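Local structure of GCN5-related N-acetyltransferase (Exiguobacterium sibiricum 255-15, 3GY9) at residues G65-I79 against I101-Y115. The protein binds coenzyme A and is probably an acyltransferase of the GNAT family, passing an acyl group from acyl-coenzyme A to an unknown acceptor. Numbering follows the deposited sequence.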
loop_
_atom_site.group_PDB
_atom_site.type_symbol
_atom_site.label_atom_id
_atom_site.label_comp_id
_atom_site.label_asym_id
_atom_site.label_seq_id
_atom_site.Cartn_x
_atom_site.Cartn_y
_atom_site.Cartn_z
ATOM N N GLY A 65 -0.750 1.227 4.035
ATOM C CA GLY A 65 -0.240 1.018 2.676
ATOM C C GLY A 65 -0.089 2.336 1.962
ATOM O O GLY A 65 -0.845 3.264 2.193
ATOM N N GLY A 66 0.873 2.397 1.052
ATOM C CA GLY A 66 1.123 3.643 0.377
ATOM C C GLY A 66 1.905 3.449 -0.878
ATOM O O GLY A 66 1.936 2.364 -1.445
ATOM N N TYR A 67 2.527 4.532 -1.322
ATOM C CA TYR A 67 3.302 4.510 -2.558
ATOM C C TYR A 67 4.398 5.558 -2.521
ATOM O O TYR A 67 4.346 6.530 -1.761
ATOM C CB TYR A 67 2.384 4.752 -3.774
ATOM C CG TYR A 67 1.861 6.155 -3.845
ATOM C CD1 TYR A 67 0.671 6.517 -3.201
ATOM C CD2 TYR A 67 2.551 7.141 -4.542
ATOM C CE1 TYR A 67 0.196 7.828 -3.252
ATOM C CE2 TYR A 67 2.088 8.461 -4.584
ATOM C CZ TYR A 67 0.902 8.793 -3.934
ATOM O OH TYR A 67 0.465 10.115 -3.994
HETATM N N MSE A 68 5.410 5.330 -3.345
HETATM C CA MSE A 68 6.477 6.284 -3.552
HETATM C C MSE A 68 7.169 5.974 -4.878
HETATM O O MSE A 68 6.776 5.068 -5.598
HETATM C CB MSE A 68 7.459 6.260 -2.374
HETATM C CG MSE A 68 8.189 4.951 -2.183
HETATM SE SE MSE A 68 9.507 5.001 -0.752
HETATM C CE MSE A 68 10.869 5.954 -1.708
ATOM N N LYS A 69 8.186 6.753 -5.217
ATOM C CA LYS A 69 8.877 6.546 -6.460
ATOM C C LYS A 69 9.598 5.203 -6.471
ATOM O O LYS A 69 10.235 4.829 -5.490
ATOM C CB LYS A 69 9.876 7.685 -6.680
ATOM C CG LYS A 69 10.498 7.652 -8.054
ATOM C CD LYS A 69 11.537 8.748 -8.247
ATOM C CE LYS A 69 12.318 8.538 -9.542
ATOM N NZ LYS A 69 13.023 7.210 -9.569
ATOM N N GLN A 70 9.508 4.487 -7.595
ATOM C CA GLN A 70 10.298 3.273 -7.807
ATOM C C GLN A 70 11.685 3.682 -8.222
ATOM O O GLN A 70 11.856 4.374 -9.202
ATOM C CB GLN A 70 9.668 2.395 -8.883
ATOM C CG GLN A 70 10.541 1.213 -9.338
ATOM C CD GLN A 70 10.798 0.213 -8.241
ATOM O OE1 GLN A 70 9.892 -0.221 -7.547
ATOM N NE2 GLN A 70 12.057 -0.166 -8.076
ATOM N N SER A 71 12.678 3.261 -7.457
ATOM C CA SER A 71 14.056 3.613 -7.755
ATOM C C SER A 71 14.483 2.979 -9.064
ATOM O O SER A 71 14.104 1.846 -9.373
ATOM C CB SER A 71 14.979 3.145 -6.634
ATOM O OG SER A 71 14.878 1.746 -6.455
ATOM N N GLY A 72 15.248 3.736 -9.839
ATOM C CA GLY A 72 15.875 3.207 -11.045
ATOM C C GLY A 72 14.965 3.021 -12.250
ATOM O O GLY A 72 15.441 2.649 -13.325
ATOM N N GLN A 73 13.667 3.263 -12.077
ATOM C CA GLN A 73 12.707 3.244 -13.179
ATOM C C GLN A 73 12.087 4.628 -13.290
ATOM O O GLN A 73 11.841 5.300 -12.293
ATOM C CB GLN A 73 11.632 2.186 -12.950
ATOM C CG GLN A 73 12.155 0.758 -13.023
ATOM C CD GLN A 73 11.113 -0.283 -12.624
ATOM O OE1 GLN A 73 9.952 -0.205 -13.031
ATOM N NE2 GLN A 73 11.528 -1.270 -11.830
ATOM N N ALA A 74 11.862 5.071 -14.519
ATOM C CA ALA A 74 11.323 6.403 -14.751
ATOM C C ALA A 74 9.791 6.349 -14.823
ATOM O O ALA A 74 9.240 5.347 -15.292
ATOM C CB ALA A 74 11.887 6.960 -16.023
ATOM N N ARG A 75 9.123 7.400 -14.318
ATOM C CA ARG A 75 7.659 7.543 -14.367
ATOM C C ARG A 75 6.911 6.348 -13.747
ATOM O O ARG A 75 5.751 6.065 -14.098
ATOM C CB ARG A 75 7.202 7.790 -15.810
ATOM C CG ARG A 75 7.720 9.128 -16.416
ATOM C CD ARG A 75 7.339 9.277 -17.882
ATOM N NE ARG A 75 7.838 8.165 -18.671
ATOM C CZ ARG A 75 7.097 7.317 -19.374
ATOM N NH1 ARG A 75 5.773 7.405 -19.392
ATOM N NH2 ARG A 75 7.692 6.346 -20.052
ATOM N N THR A 76 7.574 5.682 -12.804
ATOM C CA THR A 76 7.063 4.471 -12.182
ATOM C C THR A 76 6.997 4.641 -10.677
ATOM O O THR A 76 7.957 5.080 -10.040
ATOM C CB THR A 76 7.956 3.252 -12.525
ATOM O OG1 THR A 76 7.962 3.053 -13.957
ATOM C CG2 THR A 76 7.461 1.981 -11.846
ATOM N N GLY A 77 5.843 4.325 -10.113
ATOM C CA GLY A 77 5.684 4.337 -8.665
ATOM C C GLY A 77 5.620 2.921 -8.137
ATOM O O GLY A 77 5.222 2.008 -8.840
ATOM N N ARG A 78 6.040 2.757 -6.890
ATOM C CA ARG A 78 6.016 1.481 -6.205
ATOM C C ARG A 78 5.001 1.545 -5.078
ATOM O O ARG A 78 5.053 2.478 -4.256
ATOM C CB ARG A 78 7.394 1.191 -5.613
ATOM C CG ARG A 78 7.479 -0.210 -5.061
ATOM C CD ARG A 78 8.838 -0.451 -4.421
ATOM N NE ARG A 78 9.041 -1.866 -4.087
ATOM C CZ ARG A 78 9.647 -2.746 -4.887
ATOM N NH1 ARG A 78 10.069 -2.420 -6.095
ATOM N NH2 ARG A 78 9.764 -4.000 -4.495
ATOM N N ILE A 79 4.063 0.593 -5.049
ATOM C CA ILE A 79 3.127 0.453 -3.952
ATOM C C ILE A 79 3.815 -0.330 -2.838
ATOM O O ILE A 79 4.355 -1.393 -3.090
ATOM C CB ILE A 79 1.838 -0.228 -4.430
ATOM C CG1 ILE A 79 1.133 0.704 -5.438
ATOM C CG2 ILE A 79 0.937 -0.587 -3.249
ATOM C CD1 ILE A 79 -0.042 0.068 -6.164
ATOM N N ILE A 101 -4.949 4.371 -3.201
ATOM C CA ILE A 101 -3.550 4.452 -3.604
ATOM C C ILE A 101 -3.414 4.572 -5.116
ATOM O O ILE A 101 -2.680 5.423 -5.629
ATOM C CB ILE A 101 -2.779 3.206 -3.114
ATOM C CG1 ILE A 101 -2.606 3.258 -1.587
ATOM C CG2 ILE A 101 -1.410 3.119 -3.796
ATOM C CD1 ILE A 101 -2.110 1.961 -0.964
HETATM N N MSE A 102 -4.112 3.713 -5.847
HETATM C CA MSE A 102 -3.977 3.653 -7.307
HETATM C C MSE A 102 -4.446 4.963 -7.927
HETATM O O MSE A 102 -3.785 5.548 -8.785
HETATM C CB MSE A 102 -4.755 2.461 -7.861
HETATM C CG MSE A 102 -4.152 1.171 -7.394
HETATM SE SE MSE A 102 -5.348 -0.328 -7.631
HETATM C CE MSE A 102 -5.094 -0.394 -9.318
ATOM N N SER A 103 -5.611 5.411 -7.501
ATOM C CA SER A 103 -6.178 6.614 -8.072
ATOM C C SER A 103 -5.269 7.833 -7.850
ATOM O O SER A 103 -5.062 8.646 -8.771
ATOM C CB SER A 103 -7.587 6.822 -7.522
ATOM O OG SER A 103 -8.188 7.959 -8.090
ATOM N N GLU A 104 -4.693 7.945 -6.662
ATOM C CA GLU A 104 -3.822 9.073 -6.388
ATOM C C GLU A 104 -2.469 8.919 -7.080
ATOM O O GLU A 104 -1.965 9.878 -7.654
ATOM C CB GLU A 104 -3.617 9.258 -4.890
ATOM C CG GLU A 104 -2.779 10.471 -4.541
ATOM C CD GLU A 104 -2.702 10.721 -3.064
ATOM O OE1 GLU A 104 -3.771 10.931 -2.447
ATOM O OE2 GLU A 104 -1.574 10.710 -2.525
ATOM N N ALA A 105 -1.869 7.734 -7.017
ATOM C CA ALA A 105 -0.536 7.551 -7.531
ATOM C C ALA A 105 -0.471 7.747 -9.028
ATOM O O ALA A 105 0.545 8.200 -9.556
ATOM C CB ALA A 105 -0.007 6.170 -7.153
ATOM N N PHE A 106 -1.547 7.395 -9.718
ATOM C CA PHE A 106 -1.589 7.581 -11.175
ATOM C C PHE A 106 -1.680 9.053 -11.605
ATOM O O PHE A 106 -1.626 9.349 -12.790
ATOM C CB PHE A 106 -2.712 6.739 -11.819
ATOM C CG PHE A 106 -2.321 5.301 -12.083
ATOM C CD1 PHE A 106 -1.160 4.989 -12.797
ATOM C CD2 PHE A 106 -3.105 4.248 -11.629
ATOM C CE1 PHE A 106 -0.808 3.676 -13.054
ATOM C CE2 PHE A 106 -2.748 2.930 -11.897
ATOM C CZ PHE A 106 -1.594 2.647 -12.588
ATOM N N LEU A 107 -1.803 9.980 -10.654
ATOM C CA LEU A 107 -1.674 11.403 -10.974
ATOM C C LEU A 107 -0.219 11.786 -11.192
ATOM O O LEU A 107 0.054 12.795 -11.839
ATOM C CB LEU A 107 -2.249 12.281 -9.859
ATOM C CG LEU A 107 -3.745 12.153 -9.627
ATOM C CD1 LEU A 107 -4.129 12.867 -8.334
ATOM C CD2 LEU A 107 -4.551 12.692 -10.805
ATOM N N THR A 108 0.691 10.978 -10.654
ATOM C CA THR A 108 2.131 11.235 -10.717
ATOM C C THR A 108 2.879 10.261 -11.621
ATOM O O THR A 108 3.814 10.682 -12.290
ATOM C CB THR A 108 2.739 11.191 -9.306
ATOM O OG1 THR A 108 2.129 12.209 -8.519
ATOM C CG2 THR A 108 4.215 11.459 -9.338
ATOM N N TYR A 109 2.445 8.995 -11.667
ATOM C CA TYR A 109 3.178 7.903 -12.313
ATOM C C TYR A 109 2.369 7.296 -13.455
ATOM O O TYR A 109 1.141 7.278 -13.423
ATOM C CB TYR A 109 3.567 6.811 -11.298
ATOM C CG TYR A 109 4.394 7.371 -10.152
ATOM C CD1 TYR A 109 5.723 7.722 -10.337
ATOM C CD2 TYR A 109 3.840 7.551 -8.900
ATOM C CE1 TYR A 109 6.492 8.229 -9.287
ATOM C CE2 TYR A 109 4.585 8.081 -7.839
ATOM C CZ TYR A 109 5.910 8.430 -8.052
ATOM O OH TYR A 109 6.658 8.986 -7.032
ATOM N N ASP A 110 3.079 6.849 -14.483
ATOM C CA ASP A 110 2.458 6.221 -15.642
ATOM C C ASP A 110 2.399 4.705 -15.499
ATOM O O ASP A 110 1.758 4.029 -16.310
ATOM C CB ASP A 110 3.216 6.600 -16.914
ATOM C CG ASP A 110 3.056 8.050 -17.239
ATOM O OD1 ASP A 110 1.901 8.479 -17.373
ATOM O OD2 ASP A 110 4.055 8.778 -17.316
ATOM N N ARG A 111 3.057 4.184 -14.466
ATOM C CA ARG A 111 3.076 2.762 -14.187
ATOM C C ARG A 111 3.216 2.563 -12.698
ATOM O O ARG A 111 3.931 3.325 -12.058
ATOM C CB ARG A 111 4.270 2.119 -14.880
ATOM C CG ARG A 111 4.395 0.624 -14.647
ATOM C CD ARG A 111 5.502 0.010 -15.511
ATOM N NE ARG A 111 5.118 -0.068 -16.916
ATOM C CZ ARG A 111 5.737 0.552 -17.923
ATOM N NH1 ARG A 111 6.819 1.303 -17.722
ATOM N NH2 ARG A 111 5.280 0.394 -19.165
ATOM N N LEU A 112 2.524 1.572 -12.137
ATOM C CA LEU A 112 2.707 1.188 -10.728
ATOM C C LEU A 112 3.146 -0.252 -10.631
ATOM O O LEU A 112 2.643 -1.109 -11.359
ATOM C CB LEU A 112 1.423 1.355 -9.922
ATOM C CG LEU A 112 0.873 2.780 -9.878
ATOM C CD1 LEU A 112 -0.441 2.790 -9.125
ATOM C CD2 LEU A 112 1.858 3.764 -9.235
ATOM N N VAL A 113 4.105 -0.493 -9.739
ATOM C CA VAL A 113 4.653 -1.820 -9.534
ATOM C C VAL A 113 4.664 -2.160 -8.061
ATOM O O VAL A 113 4.600 -1.284 -7.218
ATOM C CB VAL A 113 6.076 -1.945 -10.105
ATOM C CG1 VAL A 113 6.076 -1.564 -11.587
ATOM C CG2 VAL A 113 7.089 -1.112 -9.332
ATOM N N LEU A 114 4.767 -3.446 -7.761
ATOM C CA LEU A 114 4.831 -3.901 -6.366
ATOM C C LEU A 114 5.427 -5.300 -6.316
ATOM O O LEU A 114 5.499 -6.000 -7.329
ATOM C CB LEU A 114 3.454 -3.860 -5.690
ATOM C CG LEU A 114 2.363 -4.744 -6.312
ATOM C CD1 LEU A 114 2.318 -6.133 -5.679
ATOM C CD2 LEU A 114 0.998 -4.068 -6.208
ATOM N N TYR A 115 5.830 -5.678 -5.103
ATOM C CA TYR A 115 6.336 -7.018 -4.832
ATOM C C TYR A 115 5.459 -7.672 -3.783
ATOM O O TYR A 115 5.456 -7.248 -2.634
ATOM C CB TYR A 115 7.781 -6.948 -4.357
ATOM C CG TYR A 115 8.418 -8.309 -4.209
ATOM C CD1 TYR A 115 8.287 -9.030 -3.038
ATOM C CD2 TYR A 115 9.138 -8.865 -5.250
ATOM C CE1 TYR A 115 8.864 -10.280 -2.901
ATOM C CE2 TYR A 115 9.728 -10.120 -5.121
ATOM C CZ TYR A 115 9.577 -10.817 -3.941
ATOM O OH TYR A 115 10.160 -12.055 -3.804
HETATM O O HOH W 1 0.210 11.307 -6.796
HETATM O O HOH W 2 8.927 0.828 -15.329
HETATM O O HOH W 3 5.937 -3.625 -3.106
#
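Ala-105 CB sits squarely over one face of the Tyr-67 ring, 3.8 Å from its centroid, a CH-pi contact for which a methyl is small enough to let helix and sheet close up. Ile-101 CG2 reaches both Tyr-67 CD1 and Ile-79 CG1, so a branched side chain serves two strands at once, while Ile-79 CD1 meets Leu-112 CD1 at 4.0 Å. The Tyr-109 ring is sandwiched between Thr-108 CG2 and, on the opposite face, Gly-77 CA, 3.6 Å from the ring centroid; glycine, having no side chain, lets the backbone lie flat on the ring. Tyr-109 OH passes Lys-69 to the carbonyl of Gly-48. Tyr-67 OH ends the apolar layer, donating to the anti lone pair of Glu-104 OE2 at 2.6 Å, with ring and carboxylate planes 83° apart; Glu-104 OE1 forms a salt bridge with Arg-8. A leucine in place of Tyr-67 would probably leave Ala-105 without its aromatic face and Glu-104 OE2 without this donor. Parallel strand pairing follows, Gly-77 N to Arg-111 O, Val-113 N to Gly-77 O (2.9 Å) and Ile-79 N to Val-113 O. At the outer edge Arg-75 O takes Asp-110 N (2.8 Å), and the opposite charges of Arg-75 and Asp-110 form a salt bridge, NH1 coming to OD2 from above the carboxylate plane (3.0 Å). The pairing and Ile-79 join the beta-alpha-beta unit of the GNAT fold, strand 76-84, helix 93-105 and strand 111-114; Tyr-67 brings antiparallel strand 61-69 against the helix, whose 101-105 end runs 25° from strand 65-69, and strand 138-141 flanks the other side.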